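Local coordinates for genome polyprotein (Rhinovirus C, PDB 6KU8), which is a 3C cysteine protease that probably cleaves the viral polyprotein, held here in complex with the inhibitor rupintrivir, at residues Phe112-Gly126 / Leu138-Cys150. Residues are numbered along the deposited sequence; the frame is centred on the assembly and turned at random.
Sequences FPMLDVEVGTVIPYG and LLKYNYPTKPGQC. With AG7 (4-{2-(4-fluoro-benzyl)-6-methyl-5-[(5-methyl-isoxazole-3-carbonyl)-amino]-4-oxo-heptanoylamino}-5-(2-oxo-pyrrolidin-3-yl)-pentanoic acid ethyl ester), chain B.
V119 fills the hollow between Y141 and Y143. Its CB packs on Y143 CB at 3.9 Å, and its CG2 turns to Y141 CB. V117 meets the other end of the Y143 ring, with CG2 3.4 Å from CE1. Y143 has CG anti to its backbone N (chi1 -178°), which lays the ring along strand 115-126. Farther on, V122 CG1 presses tightly on L139 CB, and L139 CD2 reaches P124. Here the strands are antiparallel: I123 and K140 exchange two backbone hydrogen bonds. A classic beta bulge follows, with Y125 and G126 both facing L138. Where the strands part, one water bridges V119 O, T121 O and N142 N. At the other end, Q149 CG lies over one face of the F112 ring, 3.9 Å from its centroid. P147 O sits at the ring edge. Q149 OE1 accepts from K146 N (2.9 Å), which ties the turn 146-149 together. This turn leads to C150, which touches H43 and is probably the nucleophile of the catalytic triad. T145 and G148 hydrogen-bond rupintrivir. Strand 100-107 pairs with the far edge of 115-126, and strand 172-176 with that of 138-141. I154 of strand 153-156 touches V122 and Y141 within this chymotrypsin-like barrel.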
loop_
_atom_site.group_PDB
_atom_site.type_symbol
_atom_site.label_atom_id
_atom_site.label_comp_id
_atom_site.label_asym_id
_atom_site.label_seq_id
_atom_site.Cartn_x
_atom_site.Cartn_y
_atom_site.Cartn_z
ATOM N N PHE A 112 7.152 -4.936 -12.914
ATOM C CA PHE A 112 6.030 -4.098 -13.332
ATOM C C PHE A 112 6.491 -2.656 -13.272
ATOM O O PHE A 112 6.154 -1.911 -12.344
ATOM C CB PHE A 112 4.807 -4.335 -12.451
ATOM C CG PHE A 112 4.379 -5.753 -12.443
ATOM C CD1 PHE A 112 4.643 -6.564 -11.350
ATOM C CD2 PHE A 112 3.756 -6.295 -13.566
ATOM C CE1 PHE A 112 4.252 -7.896 -11.357
ATOM C CE2 PHE A 112 3.370 -7.621 -13.586
ATOM C CZ PHE A 112 3.621 -8.423 -12.487
ATOM N N PRO A 113 7.293 -2.237 -14.239
ATOM C CA PRO A 113 7.883 -0.905 -14.164
ATOM C C PRO A 113 6.873 0.156 -14.602
ATOM O O PRO A 113 6.223 0.027 -15.647
ATOM C CB PRO A 113 9.088 -1.020 -15.101
ATOM C CG PRO A 113 8.633 -2.031 -16.146
ATOM C CD PRO A 113 7.843 -3.043 -15.346
ATOM N N MET A 114 6.704 1.177 -13.756
ATOM C CA MET A 114 5.720 2.255 -13.943
ATOM C C MET A 114 4.385 1.719 -14.453
ATOM O O MET A 114 3.804 2.211 -15.423
ATOM C CB MET A 114 6.261 3.348 -14.868
ATOM C CG MET A 114 7.515 4.036 -14.318
ATOM S SD MET A 114 7.264 4.797 -12.678
ATOM C CE MET A 114 8.815 5.707 -12.547
ATOM N N LEU A 115 3.883 0.706 -13.764
ATOM C CA LEU A 115 2.603 0.121 -14.119
ATOM C C LEU A 115 1.465 1.007 -13.641
ATOM O O LEU A 115 1.484 1.519 -12.517
ATOM C CB LEU A 115 2.468 -1.273 -13.507
ATOM C CG LEU A 115 1.155 -2.004 -13.754
ATOM C CD1 LEU A 115 0.941 -2.214 -15.239
ATOM C CD2 LEU A 115 1.158 -3.333 -13.031
ATOM N N ASP A 116 0.476 1.187 -14.510
ATOM C CA ASP A 116 -0.820 1.732 -14.136
ATOM C C ASP A 116 -1.867 0.941 -14.894
ATOM O O ASP A 116 -1.821 0.877 -16.127
ATOM C CB ASP A 116 -0.937 3.223 -14.466
ATOM C CG ASP A 116 -2.309 3.800 -14.086
ATOM O OD1 ASP A 116 -2.342 4.794 -13.346
ATOM O OD2 ASP A 116 -3.352 3.259 -14.510
ATOM N N VAL A 117 -2.800 0.331 -14.171
ATOM C CA VAL A 117 -3.860 -0.437 -14.807
ATOM C C VAL A 117 -5.173 -0.086 -14.121
ATOM O O VAL A 117 -5.206 0.218 -12.923
ATOM C CB VAL A 117 -3.567 -1.959 -14.748
ATOM C CG1 VAL A 117 -3.577 -2.452 -13.314
ATOM C CG2 VAL A 117 -4.555 -2.719 -15.581
ATOM N N GLU A 118 -6.262 -0.096 -14.887
ATOM C CA GLU A 118 -7.568 0.172 -14.292
ATOM C C GLU A 118 -8.108 -1.107 -13.663
ATOM O O GLU A 118 -8.318 -2.107 -14.359
ATOM C CB GLU A 118 -8.554 0.722 -15.321
ATOM C CG GLU A 118 -9.871 1.151 -14.650
ATOM C CD GLU A 118 -10.760 1.989 -15.544
ATOM O OE1 GLU A 118 -10.317 2.340 -16.668
ATOM O OE2 GLU A 118 -11.897 2.293 -15.111
ATOM N N VAL A 119 -8.324 -1.098 -12.343
ATOM C CA VAL A 119 -8.949 -2.271 -11.723
ATOM C C VAL A 119 -10.460 -2.129 -11.634
ATOM O O VAL A 119 -11.146 -3.100 -11.283
ATOM C CB VAL A 119 -8.371 -2.564 -10.325
ATOM C CG1 VAL A 119 -6.851 -2.751 -10.415
ATOM C CG2 VAL A 119 -8.722 -1.442 -9.348
ATOM N N GLY A 120 -11.004 -0.957 -11.950
ATOM C CA GLY A 120 -12.441 -0.791 -11.951
ATOM C C GLY A 120 -12.999 -0.424 -10.594
ATOM O O GLY A 120 -12.405 0.371 -9.857
ATOM N N THR A 121 -14.142 -1.003 -10.252
ATOM C CA THR A 121 -14.816 -0.681 -9.002
ATOM C C THR A 121 -14.149 -1.401 -7.839
ATOM O O THR A 121 -13.758 -2.570 -7.945
ATOM C CB THR A 121 -16.297 -1.065 -9.074
ATOM O OG1 THR A 121 -16.929 -0.290 -10.091
ATOM C CG2 THR A 121 -17.004 -0.808 -7.744
ATOM N N VAL A 122 -14.002 -0.682 -6.733
ATOM C CA VAL A 122 -13.396 -1.193 -5.520
ATOM C C VAL A 122 -14.475 -1.161 -4.443
ATOM O O VAL A 122 -15.068 -0.105 -4.193
ATOM C CB VAL A 122 -12.166 -0.357 -5.121
ATOM C CG1 VAL A 122 -11.673 -0.726 -3.735
ATOM C CG2 VAL A 122 -11.055 -0.449 -6.191
ATOM N N ILE A 123 -14.724 -2.301 -3.807
ATOM C CA ILE A 123 -15.817 -2.403 -2.841
ATOM C C ILE A 123 -15.303 -2.869 -1.486
ATOM O O ILE A 123 -14.466 -3.784 -1.417
ATOM C CB ILE A 123 -16.923 -3.356 -3.334
ATOM C CG1 ILE A 123 -16.419 -4.801 -3.295
ATOM C CG2 ILE A 123 -17.403 -2.956 -4.724
ATOM C CD1 ILE A 123 -17.438 -5.851 -3.712
ATOM N N PRO A 124 -15.794 -2.302 -0.383
ATOM C CA PRO A 124 -15.436 -2.845 0.929
ATOM C C PRO A 124 -15.870 -4.296 1.005
ATOM O O PRO A 124 -16.978 -4.654 0.605
ATOM C CB PRO A 124 -16.211 -1.958 1.915
ATOM C CG PRO A 124 -16.363 -0.651 1.175
ATOM C CD PRO A 124 -16.619 -1.086 -0.265
ATOM N N TYR A 125 -14.971 -5.140 1.488
ATOM C CA TYR A 125 -15.209 -6.569 1.434
ATOM C C TYR A 125 -15.037 -7.269 2.771
ATOM O O TYR A 125 -15.462 -8.421 2.902
ATOM C CB TYR A 125 -14.291 -7.211 0.381
ATOM C CG TYR A 125 -14.687 -8.627 0.002
ATOM C CD1 TYR A 125 -15.811 -8.875 -0.778
ATOM C CD2 TYR A 125 -13.923 -9.711 0.415
ATOM C CE1 TYR A 125 -16.170 -10.183 -1.131
ATOM C CE2 TYR A 125 -14.268 -11.010 0.077
ATOM C CZ TYR A 125 -15.392 -11.241 -0.691
ATOM O OH TYR A 125 -15.715 -12.540 -1.020
ATOM N N GLY A 126 -14.454 -6.623 3.766
ATOM C CA GLY A 126 -14.383 -7.227 5.074
ATOM C C GLY A 126 -13.122 -8.027 5.303
ATOM O O GLY A 126 -12.038 -7.662 4.830
ATOM N N LEU A 138 -10.408 -5.152 4.158
ATOM C CA LEU A 138 -9.972 -5.270 2.771
ATOM C C LEU A 138 -11.000 -4.665 1.827
ATOM O O LEU A 138 -12.208 -4.753 2.068
ATOM C CB LEU A 138 -9.743 -6.734 2.401
ATOM C CG LEU A 138 -8.498 -7.347 3.036
ATOM C CD1 LEU A 138 -8.501 -8.842 2.753
ATOM C CD2 LEU A 138 -7.246 -6.662 2.482
ATOM N N LEU A 139 -10.505 -4.040 0.756
ATOM C CA LEU A 139 -11.303 -3.648 -0.398
ATOM C C LEU A 139 -10.988 -4.631 -1.530
ATOM O O LEU A 139 -9.838 -5.051 -1.682
ATOM C CB LEU A 139 -10.987 -2.206 -0.822
ATOM C CG LEU A 139 -10.956 -1.133 0.276
ATOM C CD1 LEU A 139 -10.572 0.250 -0.277
ATOM C CD2 LEU A 139 -12.295 -1.101 0.994
ATOM N N LYS A 140 -12.009 -5.034 -2.298
ATOM C CA LYS A 140 -11.816 -6.041 -3.337
ATOM C C LYS A 140 -12.085 -5.449 -4.714
ATOM O O LYS A 140 -12.971 -4.604 -4.879
ATOM C CB LYS A 140 -12.719 -7.266 -3.115
ATOM C CG LYS A 140 -12.394 -8.455 -4.055
ATOM C CD LYS A 140 -13.547 -8.875 -4.953
ATOM C CE LYS A 140 -14.514 -7.763 -5.244
ATOM N NZ LYS A 140 -15.783 -8.264 -5.860
ATOM N N TYR A 141 -11.297 -5.886 -5.708
ATOM C CA TYR A 141 -11.502 -5.452 -7.082
ATOM C C TYR A 141 -11.437 -6.665 -8.002
ATOM O O TYR A 141 -10.631 -7.580 -7.788
ATOM C CB TYR A 141 -10.477 -4.365 -7.517
ATOM C CG TYR A 141 -9.205 -4.340 -6.679
ATOM C CD1 TYR A 141 -8.012 -4.865 -7.158
ATOM C CD2 TYR A 141 -9.209 -3.795 -5.405
ATOM C CE1 TYR A 141 -6.853 -4.851 -6.375
ATOM C CE2 TYR A 141 -8.073 -3.786 -4.619
ATOM C CZ TYR A 141 -6.900 -4.313 -5.107
ATOM O OH TYR A 141 -5.772 -4.288 -4.324
ATOM N N ASN A 142 -12.307 -6.675 -9.015
ATOM C CA ASN A 142 -12.368 -7.773 -9.986
ATOM C C ASN A 142 -11.311 -7.542 -11.064
ATOM O O ASN A 142 -11.599 -7.140 -12.189
ATOM C CB ASN A 142 -13.764 -7.885 -10.590
ATOM C CG ASN A 142 -14.831 -8.184 -9.541
ATOM O OD1 ASN A 142 -14.613 -8.987 -8.631
ATOM N ND2 ASN A 142 -15.983 -7.536 -9.658
ATOM N N TYR A 143 -10.055 -7.786 -10.687
ATOM C CA TYR A 143 -8.935 -7.678 -11.600
ATOM C C TYR A 143 -7.917 -8.750 -11.230
ATOM O O TYR A 143 -7.661 -8.958 -10.038
ATOM C CB TYR A 143 -8.293 -6.286 -11.540
ATOM C CG TYR A 143 -7.163 -6.115 -12.517
ATOM C CD1 TYR A 143 -7.385 -5.616 -13.800
ATOM C CD2 TYR A 143 -5.876 -6.482 -12.171
ATOM C CE1 TYR A 143 -6.337 -5.474 -14.702
ATOM C CE2 TYR A 143 -4.828 -6.362 -13.061
ATOM C CZ TYR A 143 -5.056 -5.855 -14.324
ATOM O OH TYR A 143 -3.988 -5.730 -15.189
ATOM N N PRO A 144 -7.315 -9.458 -12.232
ATOM C CA PRO A 144 -6.378 -10.561 -11.905
ATOM C C PRO A 144 -4.974 -10.062 -11.582
ATOM O O PRO A 144 -4.009 -10.219 -12.341
ATOM C CB PRO A 144 -6.432 -11.425 -13.174
ATOM C CG PRO A 144 -6.751 -10.444 -14.282
ATOM C CD PRO A 144 -7.687 -9.438 -13.660
ATOM N N THR A 145 -4.854 -9.433 -10.416
ATOM C CA THR A 145 -3.571 -8.936 -9.958
ATOM C C THR A 145 -2.581 -10.091 -9.810
ATOM O O THR A 145 -2.961 -11.248 -9.611
ATOM C CB THR A 145 -3.743 -8.208 -8.625
ATOM O OG1 THR A 145 -4.365 -9.095 -7.694
ATOM C CG2 THR A 145 -4.637 -6.961 -8.796
ATOM N N LYS A 146 -1.294 -9.754 -9.869
ATOM C CA LYS A 146 -0.226 -10.738 -9.978
ATOM C C LYS A 146 0.770 -10.628 -8.832
ATOM O O LYS A 146 0.932 -9.554 -8.242
ATOM C CB LYS A 146 0.532 -10.575 -11.300
ATOM C CG LYS A 146 -0.306 -10.883 -12.531
ATOM C CD LYS A 146 0.523 -10.843 -13.805
ATOM C CE LYS A 146 -0.315 -11.266 -15.013
ATOM N NZ LYS A 146 -0.870 -12.649 -14.831
ATOM N N PRO A 147 1.465 -11.720 -8.502
ATOM C CA PRO A 147 2.583 -11.612 -7.559
ATOM C C PRO A 147 3.553 -10.533 -8.026
ATOM O O PRO A 147 3.778 -10.356 -9.226
ATOM C CB PRO A 147 3.221 -13.007 -7.598
ATOM C CG PRO A 147 2.103 -13.918 -8.037
ATOM C CD PRO A 147 1.237 -13.108 -8.957
ATOM N N GLY A 148 4.116 -9.795 -7.067
ATOM C CA GLY A 148 5.004 -8.691 -7.352
ATOM C C GLY A 148 4.339 -7.325 -7.403
ATOM O O GLY A 148 5.042 -6.313 -7.430
ATOM N N GLN A 149 3.010 -7.263 -7.400
ATOM C CA GLN A 149 2.305 -5.994 -7.398
ATOM C C GLN A 149 1.941 -5.525 -5.993
ATOM O O GLN A 149 1.290 -4.489 -5.853
ATOM C CB GLN A 149 1.052 -6.099 -8.268
ATOM C CG GLN A 149 1.383 -6.374 -9.720
ATOM C CD GLN A 149 0.160 -6.594 -10.557
ATOM O OE1 GLN A 149 -0.921 -6.878 -10.034
ATOM N NE2 GLN A 149 0.310 -6.450 -11.875
ATOM N N CYS A 150 2.351 -6.248 -4.952
ATOM C CA CYS A 150 1.993 -5.819 -3.610
ATOM C C CYS A 150 2.631 -4.476 -3.281
ATOM O O CYS A 150 3.728 -4.147 -3.748
ATOM C CB CYS A 150 2.390 -6.864 -2.574
ATOM S SG CYS A 150 1.118 -8.143 -2.440
HETATM C C01 AG7 B . -1.556 -14.088 -1.272
HETATM C C02 AG7 B . -0.298 -13.872 -0.449
HETATM O O03 AG7 B . -1.992 -13.334 -2.094
HETATM C C04 AG7 B . 0.190 -12.431 -0.389
HETATM C C05 AG7 B . 1.149 -12.435 0.789
HETATM C C06 AG7 B . 0.380 -12.354 2.117
HETATM C C07 AG7 B . -0.579 -11.370 2.304
HETATM C C08 AG7 B . -1.275 -11.294 3.498
HETATM C C09 AG7 B . -1.023 -12.205 4.519
HETATM C C10 AG7 B . -0.064 -13.192 4.337
HETATM C C11 AG7 B . 0.636 -13.268 3.139
HETATM N N12 AG7 B . 0.691 -10.915 -2.469
HETATM C C13 AG7 B . 1.326 -10.832 -3.796
HETATM C C14 AG7 B . 0.195 -10.415 -4.721
HETATM C C15 AG7 B . -0.780 -11.629 -4.963
HETATM C C16 AG7 B . -1.728 -11.275 -6.219
HETATM N N17 AG7 B . -1.887 -12.370 -6.944
HETATM O O18 AG7 B . -2.202 -10.211 -6.437
HETATM C C19 AG7 B . 2.568 -9.953 -3.996
HETATM C C20 AG7 B . 3.416 -9.900 -2.716
HETATM C C21 AG7 B . 4.456 -10.938 -3.069
HETATM O O22 AG7 B . 4.954 -11.815 -2.109
HETATM O O23 AG7 B . 4.796 -11.003 -4.200
HETATM C C47 AG7 B . 0.841 -12.165 -1.745
HETATM O O48 AG7 B . 1.484 -13.023 -2.248
HETATM C C50 AG7 B . 5.859 -12.721 -2.665
HETATM C C53 AG7 B . 6.625 -13.392 -1.526
HETATM C C57 AG7 B . -2.195 -15.415 -0.909
HETATM N N58 AG7 B . -3.465 -15.511 -1.519
HETATM C C59 AG7 B . -4.492 -16.195 -0.813
HETATM O O60 AG7 B . -4.408 -16.695 0.264
HETATM C C78 AG7 B . -1.363 -16.583 -1.442
HETATM C C81 AG7 B . -1.843 -17.948 -0.930
HETATM F F1 AG7 B . -1.721 -12.125 5.694
HETATM C C82 AG7 B . -1.378 -16.554 -2.974
HETATM C C83 AG7 B . -1.105 -13.512 -6.316
HETATM C C84 AG7 B . -0.133 -12.760 -5.293
HETATM C C1 AG7 B . -5.708 -16.213 -1.660
HETATM O O HOH W 1 -13.377 -4.158 -10.006
#